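Local structure of ralf, proline/betaine transporter (4D7Q) at residues Asn28-Ile33 / Glu46-Phe51. The protein probably acts as a guanine nucleotide exchange factor through its Legionella Sec7 domain, fused here in a chimera to the capping domain of Rickettsia RalF. The protein carries 2 engineered substitutions. Sequence-based numbering, arbitrary orientation.
Sequences NGINKI and EEIAEF
Ile33 points toward helix 44-54 and divides its two branches between three residues there. With CG1 beside the backbone N (chi1 -65°), Ile33 CG2 stands anti to that N and lies 3.8 Å from CG1 of Ile48 and, more loosely, 4.0 Å from CB of Glu47. The longer branch reaches Phe51 instead: Ile33 CD1 meets the ring obliquely, 3.7 Å from Phe51 CD2 and equally close to Phe51 CG, with Phe51 CB slightly farther. A second aliphatic pair lies one helical turn back, where Ile30 and Ile48 meet at about a right angle and Ile30 CD1 is 3.7 Å from Ile48 CG2. This is apolar helix-helix packing in the N-terminal part of the all-helical Sec7 domain, the Legionella part of this chimera, between successive helices 26-40 and 44-54, whose segments run at 130° to each other with axes 10.3 Å apart at closest approach. Helix 15-24 adds Ile18, which touches both Ile33 and Phe51, while Val78 of helix 73-84 packs on Ile48. As for polar groups, Glu47 offers the contact only its CB; the chain bends at chi2 (-59°) and carries the carboxylate away, where OE1 makes a weak hydrogen bond with ND1 of His7, a residue of the N-terminal histidine tag.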
ATOM      1  N   ASN A  28      16.731  -2.565  11.030  1.00 26.37           N
ATOM      2  CA  ASN A  28      18.098  -2.956  11.357  1.00 26.41           C
ATOM      3  C   ASN A  28      18.880  -3.477  10.147  1.00 29.84           C
ATOM      4  O   ASN A  28      20.088  -3.231  10.059  1.00 28.62           O
ATOM      5  CB  ASN A  28      18.087  -3.993  12.483  1.00 21.97           C
ATOM      6  CG  ASN A  28      17.814  -3.401  13.851  1.00 35.71           C
ATOM      7  OD1 ASN A  28      17.880  -2.188  14.071  1.00 29.93           O
ATOM      8  ND2 ASN A  28      17.482  -4.251  14.792  1.00 28.68           N
ATOM      9  N   GLY A  29      18.197  -4.214   9.258  1.00 26.24           N
ATOM     10  CA  GLY A  29      18.796  -4.734   8.028  1.00 26.30           C
ATOM     11  C   GLY A  29      19.124  -3.597   7.090  1.00 29.40           C
ATOM     12  O   GLY A  29      20.225  -3.531   6.548  1.00 29.22           O
ATOM     13  N   ILE A  30      18.174  -2.646   6.952  1.00 26.62           N
ATOM     14  CA  ILE A  30      18.330  -1.439   6.137  1.00 26.35           C
ATOM     15  C   ILE A  30      19.477  -0.606   6.692  1.00 29.76           C
ATOM     16  O   ILE A  30      20.345  -0.172   5.922  1.00 30.68           O
ATOM     17  CB  ILE A  30      16.995  -0.628   6.028  1.00 28.45           C
ATOM     18  CG1 ILE A  30      15.868  -1.424   5.294  1.00 28.01           C
ATOM     19  CG2 ILE A  30      17.203   0.768   5.415  1.00 27.49           C
ATOM     20  CD1 ILE A  30      16.140  -1.841   3.859  1.00 36.63           C
ATOM     21  N   ASN A  31      19.488  -0.388   8.025  1.00 24.44           N
ATOM     22  CA  ASN A  31      20.543   0.396   8.673  1.00 24.91           C
ATOM     23  C   ASN A  31      21.902  -0.246   8.512  1.00 27.47           C
ATOM     24  O   ASN A  31      22.883   0.479   8.362  1.00 27.89           O
ATOM     25  CB  ASN A  31      20.246   0.636  10.157  1.00 29.05           C
ATOM     26  CG  ASN A  31      19.195   1.693  10.428  1.00 46.29           C
ATOM     27  OD1 ASN A  31      18.757   2.441   9.537  1.00 37.23           O
ATOM     28  ND2 ASN A  31      18.776   1.784  11.678  1.00 36.94           N
ATOM     29  N   LYS A  32      21.972  -1.599   8.515  1.00 25.07           N
ATOM     30  CA  LYS A  32      23.253  -2.297   8.313  1.00 26.15           C
ATOM     31  C   LYS A  32      23.781  -2.001   6.891  1.00 30.41           C
ATOM     32  O   LYS A  32      24.961  -1.712   6.735  1.00 31.27           O
ATOM     33  CB  LYS A  32      23.117  -3.815   8.578  1.00 28.18           C
ATOM     34  CG  LYS A  32      24.428  -4.601   8.507  1.00 51.35           C
ATOM     35  CD  LYS A  32      25.264  -4.437   9.774  1.00 68.53           C
ATOM     36  CE  LYS A  32      26.728  -4.716   9.546  1.00 78.96           C
ATOM     37  NZ  LYS A  32      27.574  -4.069  10.587  1.00 86.78           N
ATOM     38  N   ILE A  33      22.891  -1.995   5.874  1.00 26.52           N
ATOM     39  CA  ILE A  33      23.274  -1.671   4.496  1.00 25.16           C
ATOM     40  C   ILE A  33      23.800  -0.235   4.469  1.00 27.54           C
ATOM     41  O   ILE A  33      24.898   0.011   3.942  1.00 26.54           O
ATOM     42  CB  ILE A  33      22.135  -1.887   3.454  1.00 26.87           C
ATOM     43  CG1 ILE A  33      21.741  -3.379   3.334  1.00 27.01           C
ATOM     44  CG2 ILE A  33      22.526  -1.289   2.063  1.00 25.30           C
ATOM     45  CD1 ILE A  33      20.404  -3.615   2.529  1.00 30.62           C
ATOM     46  N   GLU A  46      20.723   2.407  -4.370  1.00 27.87           N
ATOM     47  CA  GLU A  46      20.943   1.346  -5.351  1.00 29.15           C
ATOM     48  C   GLU A  46      21.259   0.018  -4.672  1.00 31.84           C
ATOM     49  O   GLU A  46      20.759  -1.013  -5.119  1.00 31.11           O
ATOM     50  CB  GLU A  46      22.033   1.734  -6.369  1.00 31.90           C
ATOM     51  CG  GLU A  46      21.652   2.945  -7.220  1.00 41.23           C
ATOM     52  CD  GLU A  46      21.941   4.314  -6.618  1.00 59.00           C
ATOM     53  OE1 GLU A  46      22.426   4.384  -5.463  1.00 42.48           O
ATOM     54  OE2 GLU A  46      21.682   5.323  -7.310  1.00 53.63           O
ATOM     55  N   GLU A  47      22.028   0.044  -3.559  1.00 28.23           N
ATOM     56  CA  GLU A  47      22.363  -1.172  -2.814  1.00 26.76           C
ATOM     57  C   GLU A  47      21.146  -1.799  -2.168  1.00 29.28           C
ATOM     58  O   GLU A  47      20.975  -3.014  -2.256  1.00 27.63           O
ATOM     59  CB  GLU A  47      23.459  -0.923  -1.767  1.00 28.95           C
ATOM     60  CG  GLU A  47      24.817  -0.566  -2.357  1.00 34.65           C
ATOM     61  CD  GLU A  47      25.451  -1.573  -3.298  1.00 41.25           C
ATOM     62  OE1 GLU A  47      25.342  -2.795  -3.047  1.00 35.17           O
ATOM     63  OE2 GLU A  47      26.051  -1.132  -4.302  1.00 32.62           O
ATOM     64  N   ILE A  48      20.291  -0.981  -1.518  1.00 26.45           N
ATOM     65  CA  ILE A  48      19.060  -1.474  -0.871  1.00 25.18           C
ATOM     66  C   ILE A  48      18.163  -2.103  -1.943  1.00 28.18           C
ATOM     67  O   ILE A  48      17.693  -3.237  -1.765  1.00 25.89           O
ATOM     68  CB  ILE A  48      18.337  -0.345  -0.107  1.00 27.76           C
ATOM     69  CG1 ILE A  48      19.232   0.242   1.014  1.00 28.76           C
ATOM     70  CG2 ILE A  48      16.991  -0.843   0.439  1.00 26.41           C
ATOM     71  CD1 ILE A  48      18.763   1.622   1.624  1.00 31.52           C
ATOM     72  N   ALA A  49      17.984  -1.380  -3.075  1.00 24.21           N
ATOM     73  CA  ALA A  49      17.179  -1.844  -4.212  1.00 24.85           C
ATOM     74  C   ALA A  49      17.688  -3.176  -4.764  1.00 29.61           C
ATOM     75  O   ALA A  49      16.890  -4.099  -4.954  1.00 29.61           O
ATOM     76  CB  ALA A  49      17.160  -0.787  -5.316  1.00 25.99           C
ATOM     77  N   GLU A  50      19.009  -3.283  -5.009  1.00 28.42           N
ATOM     78  CA  GLU A  50      19.606  -4.513  -5.543  1.00 29.67           C
ATOM     79  C   GLU A  50      19.557  -5.656  -4.543  1.00 32.26           C
ATOM     80  O   GLU A  50      19.403  -6.806  -4.950  1.00 31.51           O
ATOM     81  CB  GLU A  50      21.034  -4.291  -6.029  1.00 32.06           C
ATOM     82  CG  GLU A  50      21.114  -3.483  -7.312  1.00 43.07           C
ATOM     83  CD  GLU A  50      22.405  -2.705  -7.466  1.00 63.68           C
ATOM     84  OE1 GLU A  50      23.377  -3.016  -6.739  1.00 53.22           O
ATOM     85  OE2 GLU A  50      22.438  -1.772  -8.300  1.00 64.96           O
ATOM     86  N   PHE A  51      19.658  -5.343  -3.238  1.00 28.19           N
ATOM     87  CA  PHE A  51      19.543  -6.334  -2.159  1.00 27.47           C
ATOM     88  C   PHE A  51      18.153  -6.971  -2.220  1.00 28.45           C
ATOM     89  O   PHE A  51      18.052  -8.192  -2.189  1.00 27.26           O
ATOM     90  CB  PHE A  51      19.780  -5.671  -0.783  1.00 30.16           C
ATOM     91  CG  PHE A  51      19.490  -6.560   0.405  1.00 32.43           C
ATOM     92  CD1 PHE A  51      20.344  -7.607   0.736  1.00 35.15           C
ATOM     93  CD2 PHE A  51      18.362  -6.351   1.193  1.00 35.46           C
ATOM     94  CE1 PHE A  51      20.065  -8.443   1.818  1.00 36.68           C
ATOM     95  CE2 PHE A  51      18.108  -7.164   2.309  1.00 37.93           C
ATOM     96  CZ  PHE A  51      18.950  -8.218   2.595  1.00 35.85           C
TER